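Local coordinates for protein possible TctC subunit of the Tripartite Tricarboxylate Transport(TTT) Family (Rhodopseudomonas palustris, PDB 6HKE) that binds malate in the periplasm of Rhodopseudomonas palustris and probably delivers it to a tripartite tricarboxylate transporter for high-affinity uptake of C4-dicarboxylates, at residues D31-L36 with T109-L114; C190-N195 with V235-G240. The protein carries 2 engineered substitutions. All coordinates share one frame; numbering follows the deposited sequence.

Interaction 1. Residues D31-L36 with T109-L114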
# COMPACT_ATOMS: atom_id res chain seq x y z
N ASP A 31 4.52 -6.59 2.13
CA ASP A 31 5.30 -7.84 2.32
C ASP A 31 4.70 -9.00 1.50
O ASP A 31 5.46 -9.70 0.83
CB ASP A 31 5.34 -8.19 3.80
CG ASP A 31 6.08 -9.48 4.07
OD1 ASP A 31 7.31 -9.47 4.00
OD2 ASP A 31 5.39 -10.49 4.31
N THR A 32 3.38 -9.18 1.53
CA THR A 32 2.65 -10.31 0.89
C THR A 32 2.85 -10.24 -0.63
O THR A 32 3.20 -11.26 -1.23
CB THR A 32 1.17 -10.30 1.27
OG1 THR A 32 1.09 -10.65 2.65
CG2 THR A 32 0.32 -11.23 0.43
N VAL A 33 2.68 -9.04 -1.18
CA VAL A 33 2.83 -8.74 -2.63
C VAL A 33 4.28 -9.00 -3.06
O VAL A 33 4.49 -9.72 -4.08
CB VAL A 33 2.40 -7.29 -2.93
CG1 VAL A 33 2.74 -6.89 -4.36
CG2 VAL A 33 0.92 -7.09 -2.68
N ALA A 34 5.24 -8.39 -2.36
CA ALA A 34 6.69 -8.48 -2.68
C ALA A 34 7.15 -9.94 -2.63
O ALA A 34 7.87 -10.38 -3.55
CB ALA A 34 7.48 -7.61 -1.73
N ARG A 35 6.74 -10.71 -1.63
CA ARG A 35 7.22 -12.10 -1.48
C ARG A 35 6.71 -12.94 -2.64
O ARG A 35 7.46 -13.80 -3.17
CB ARG A 35 6.80 -12.68 -0.13
CG ARG A 35 7.77 -12.32 0.98
CD ARG A 35 7.30 -12.76 2.35
NE ARG A 35 8.03 -11.95 3.31
CZ ARG A 35 9.28 -12.16 3.68
NH1 ARG A 35 9.95 -13.21 3.21
NH2 ARG A 35 9.85 -11.33 4.52
N LEU A 36 5.47 -12.70 -3.03
CA LEU A 36 4.76 -13.45 -4.09
C LEU A 36 5.43 -13.17 -5.44
O LEU A 36 5.67 -14.14 -6.19
CB LEU A 36 3.29 -13.01 -4.07
CG LEU A 36 2.44 -13.54 -5.21
CD1 LEU A 36 2.48 -15.06 -5.23
CD2 LEU A 36 1.01 -13.01 -5.10
N THR A 109 1.43 -4.08 -8.58
CA THR A 109 -0.02 -4.25 -8.41
C THR A 109 -0.67 -2.91 -8.07
O THR A 109 0.04 -1.91 -7.81
CB THR A 109 -0.33 -5.30 -7.33
OG1 THR A 109 -1.72 -5.63 -7.46
CG2 THR A 109 -0.04 -4.84 -5.92
N GLU A 110 -1.99 -2.93 -8.12
CA GLU A 110 -2.88 -1.81 -7.74
C GLU A 110 -4.09 -2.48 -7.11
O GLU A 110 -4.48 -3.56 -7.59
CB GLU A 110 -3.26 -0.96 -8.96
CG GLU A 110 -3.98 0.34 -8.61
CD GLU A 110 -3.77 1.46 -9.61
OE1 GLU A 110 -3.42 1.14 -10.79
OE2 GLU A 110 -3.94 2.65 -9.21
N MET A 111 -4.59 -1.91 -6.03
CA MET A 111 -5.75 -2.47 -5.32
C MET A 111 -6.48 -1.36 -4.57
O MET A 111 -5.88 -0.37 -4.15
CB MET A 111 -5.25 -3.53 -4.34
CG MET A 111 -4.47 -2.96 -3.17
SD MET A 111 -3.80 -4.29 -2.15
CE MET A 111 -2.33 -4.75 -3.06
N PRO A 112 -7.80 -1.51 -4.37
CA PRO A 112 -8.54 -0.58 -3.52
C PRO A 112 -8.21 -0.75 -2.03
O PRO A 112 -7.67 -1.76 -1.59
CB PRO A 112 -10.00 -0.89 -3.84
CG PRO A 112 -9.97 -2.35 -4.24
CD PRO A 112 -8.66 -2.54 -4.98
N VAL A 113 -8.54 0.31 -1.32
CA VAL A 113 -8.49 0.45 0.16
C VAL A 113 -9.92 0.34 0.68
O VAL A 113 -10.86 0.89 0.02
CB VAL A 113 -7.86 1.80 0.52
CG1 VAL A 113 -8.15 2.21 1.95
CG2 VAL A 113 -6.37 1.80 0.23
N LEU A 114 -10.06 -0.29 1.85
CA LEU A 114 -11.33 -0.54 2.57
C LEU A 114 -11.27 0.15 3.93
O LEU A 114 -10.23 0.07 4.60
CB LEU A 114 -11.47 -2.05 2.78
CG LEU A 114 -11.88 -2.82 1.54
CD1 LEU A 114 -11.73 -4.31 1.76
CD2 LEU A 114 -13.33 -2.50 1.20
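Val-33 sets CG1 anti to its backbone N (chi1 171°), which fans both methyls of this branched side chain out from the helix toward Thr-109 and Met-111 on the strand. Thr-109 answers with its methyl: CG2 sits between backbone N and carbonyl carbon, while OG1 points opposite the backbone N (chi1 -166°) and bonds instead to the carbonyl oxygen of Leu-278. A threonine suits this place because one branch serves the polar partner and the other the apolar seam. Its CG2 lies 3.8 Å from Val-33 CG1, with the two side chains slanted across one another, and 4.1 Å from Val-33 CG2. The Met-111 side chain slides past that of Val-33 in the opposite direction, and a bend at chi3 carries its terminal methyl to the helix, CE standing 4.0 Å from Val-33 CG2. This small contact is wholly apolar and buried, with no hydrogen bond across it. On a flank that does not meet the strand, Arg-35 NE makes an i to i+4 salt bridge to Asp-31 OD1, 2.7 Å long. Here the helix whose first turn carries malate-binding Thr-30 packs on the long strand 102-118, a helix-on-sheet arrangement belonging to the type II periplasmic binding protein fold.

Interaction 2. Residues C190-N195 with V235-G240; sequences CDQIVN and VGAWTG. With MLT (D-malate), chain D; LMR ((2S)-2-hydroxybutanedioic acid), chain E.
Gln-192 reaches across to Ala-237 and Thr-239, and its side chain changes from apolar packing to polar recognition along its length. CB rests on the sulfur of Met-111. With CG anti to its own carbonyl carbon (chi1 -73°) and the chain extended beyond it, the methylene CG passes 3.9 Å from Ala-237 CB; the small methyl lets the glutamine lie close to the strand. At the tip the amide divides its work. OE1 faces Thr-239 OG1 at 4.0 Å, too far for a direct bond, and two waters bridge the gap. One donates to both oxygens. The other donates to Gln-192 OE1 and to the carbonyl oxygen of Ala-237, at 2.6 Å from Ala-237 O, and accepts from Thr-239 OG1, so the threonine hydroxyl gives to one water and takes from the other. NE2 turns to the ligand: it donates a 2.7 Å hydrogen bond to hydroxyl O2 of (S)-malate, and only a weak one, 3.3 Å, to O3 of D-malate, which is modelled in the same place. A leucine here, with no amide, would probably leave the malate hydroxyl without this N-H donor and take from both waters one of the oxygens they donate to. Beside it, Asn-195 ND2 hydrogen-bonds to Asp-191 OD2, while Asp-191 OD1 bonds to Thr-174, whose backbone N holds malate. Gln-192 ends strand 188-192 and is the N-cap residue of helix 193-201; its side chain also touches Val-150 at the start of helix 150-162 and Pro-29 at the start of helix 29-45, with strand 236-244 touching it directly at Ala-237 and through the waters at Thr-239.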
# COMPACT_ATOMS: atom_id res chain seq x y z
N CYS A 190 -8.12 2.12 7.67
CA CYS A 190 -8.22 2.01 6.20
C CYS A 190 -7.11 1.08 5.78
O CYS A 190 -5.98 1.35 6.21
CB CYS A 190 -8.15 3.37 5.54
SG CYS A 190 -9.52 4.42 6.07
N ASP A 191 -7.43 -0.03 5.10
CA ASP A 191 -6.40 -1.03 4.72
C ASP A 191 -6.55 -1.42 3.25
O ASP A 191 -7.64 -1.35 2.69
CB ASP A 191 -6.45 -2.20 5.70
CG ASP A 191 -5.17 -3.04 5.77
OD1 ASP A 191 -4.16 -2.64 5.17
OD2 ASP A 191 -5.21 -4.11 6.43
N GLN A 192 -5.44 -1.82 2.65
CA GLN A 192 -5.36 -2.47 1.33
C GLN A 192 -6.14 -3.79 1.36
O GLN A 192 -6.05 -4.55 2.35
CB GLN A 192 -3.87 -2.61 0.97
CG GLN A 192 -3.24 -1.28 0.60
CD GLN A 192 -1.75 -1.28 0.74
OE1 GLN A 192 -1.03 -1.52 -0.24
NE2 GLN A 192 -1.27 -1.06 1.96
N ILE A 193 -6.87 -4.06 0.28
CA ILE A 193 -7.81 -5.20 0.18
C ILE A 193 -7.07 -6.52 0.41
O ILE A 193 -7.67 -7.40 1.06
CB ILE A 193 -8.57 -5.14 -1.17
CG1 ILE A 193 -9.73 -6.12 -1.20
CG2 ILE A 193 -7.63 -5.34 -2.34
CD1 ILE A 193 -10.69 -5.88 -2.34
N VAL A 194 -5.83 -6.70 -0.08
CA VAL A 194 -5.09 -7.99 0.08
C VAL A 194 -4.87 -8.28 1.57
O VAL A 194 -4.91 -9.43 1.93
CB VAL A 194 -3.75 -8.07 -0.68
CG1 VAL A 194 -3.96 -8.01 -2.17
CG2 VAL A 194 -2.77 -7.01 -0.23
N ASN A 195 -4.66 -7.28 2.41
CA ASN A 195 -4.56 -7.53 3.86
C ASN A 195 -5.94 -7.85 4.44
O ASN A 195 -6.02 -8.75 5.30
CB ASN A 195 -3.99 -6.34 4.62
CG ASN A 195 -3.40 -6.77 5.95
OD1 ASN A 195 -2.77 -7.82 6.03
ND2 ASN A 195 -3.60 -5.96 6.97
N VAL A 235 -9.26 5.80 -3.04
CA VAL A 235 -7.81 5.55 -2.87
C VAL A 235 -7.50 4.28 -3.66
O VAL A 235 -8.02 3.19 -3.31
CB VAL A 235 -7.43 5.45 -1.38
CG1 VAL A 235 -5.95 5.20 -1.19
CG2 VAL A 235 -7.85 6.70 -0.61
N GLY A 236 -6.77 4.44 -4.77
CA GLY A 236 -6.19 3.33 -5.54
C GLY A 236 -4.76 3.16 -5.09
O GLY A 236 -3.95 4.08 -5.39
N ALA A 237 -4.49 2.11 -4.32
CA ALA A 237 -3.17 1.86 -3.72
C ALA A 237 -2.33 1.08 -4.72
O ALA A 237 -2.50 -0.13 -4.83
CB ALA A 237 -3.31 1.12 -2.42
N TRP A 238 -1.44 1.76 -5.42
CA TRP A 238 -0.43 1.11 -6.30
C TRP A 238 0.76 0.74 -5.42
O TRP A 238 1.04 1.44 -4.42
CB TRP A 238 -0.04 2.01 -7.47
CG TRP A 238 0.31 3.42 -7.08
CD1 TRP A 238 -0.53 4.49 -7.06
CD2 TRP A 238 1.60 3.89 -6.69
NE1 TRP A 238 0.16 5.61 -6.66
CE2 TRP A 238 1.47 5.27 -6.44
CE3 TRP A 238 2.85 3.29 -6.53
CZ2 TRP A 238 2.54 6.05 -6.00
CZ3 TRP A 238 3.92 4.07 -6.14
CH2 TRP A 238 3.76 5.43 -5.87
N THR A 239 1.39 -0.37 -5.76
CA THR A 239 2.67 -0.80 -5.16
C THR A 239 3.68 -0.91 -6.29
O THR A 239 3.31 -1.41 -7.36
CB THR A 239 2.42 -2.07 -4.34
OG1 THR A 239 1.69 -1.62 -3.19
CG2 THR A 239 3.69 -2.80 -3.94
N GLY A 240 4.91 -0.45 -6.05
CA GLY A 240 5.96 -0.38 -7.07
C GLY A 240 7.29 -0.91 -6.60
O GLY A 240 7.59 -0.85 -5.37
C1 MLT D . 0.69 0.72 4.51
O1 MLT D . 1.04 1.63 3.73
O2 MLT D . -0.28 0.88 5.28
C2 MLT D . 1.51 -0.56 4.55
O3 MLT D . 1.77 -1.19 3.28
C3 MLT D . 0.81 -1.64 5.32
C4 MLT D . 1.80 -2.78 5.28
O4 MLT D . 2.25 -3.18 4.17
O5 MLT D . 2.14 -3.25 6.38
C1 LMR E . 0.39 0.71 4.64
O1A LMR E . 1.31 1.41 4.19
O1B LMR E . -0.69 1.16 5.10
C2 LMR E . 0.59 -0.81 4.60
O2 LMR E . 0.99 -1.33 3.33
C3 LMR E . 1.61 -1.30 5.62
C4 LMR E . 1.92 -2.75 5.28
O4A LMR E . 1.58 -3.62 6.11
O4B LMR E . 2.45 -3.01 4.18
O HOH W 1 1.60 -2.55 -0.66
O HOH W 2 -1.04 -1.55 -3.28

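From the N terminus, helix 29-45 comes first, and interaction 1 closes a loop of 72 intervening residues when strand 102-118 arrives beside it. Interaction 2 then joins the end of strand 188-192 and start of helix 193-201 to strand 236-244, closing a shorter loop of 39. The two follow in series, neither nested nor crossing, yet meet in space because strand 102-118 pairs antiparallel with both 188-192 and 236-244. Leu-114 N lies 2.8 Å from Asp-191 O, and Met-111 O lies 2.8 Å from Ala-237 N, both probable hydrogen bonds. Met-111 SD also packs on Val-194. Strand 102-118 thus joins helix 29-45, packed on it in interaction 1, to strands 188-192 and 236-244, which meet in interaction 2.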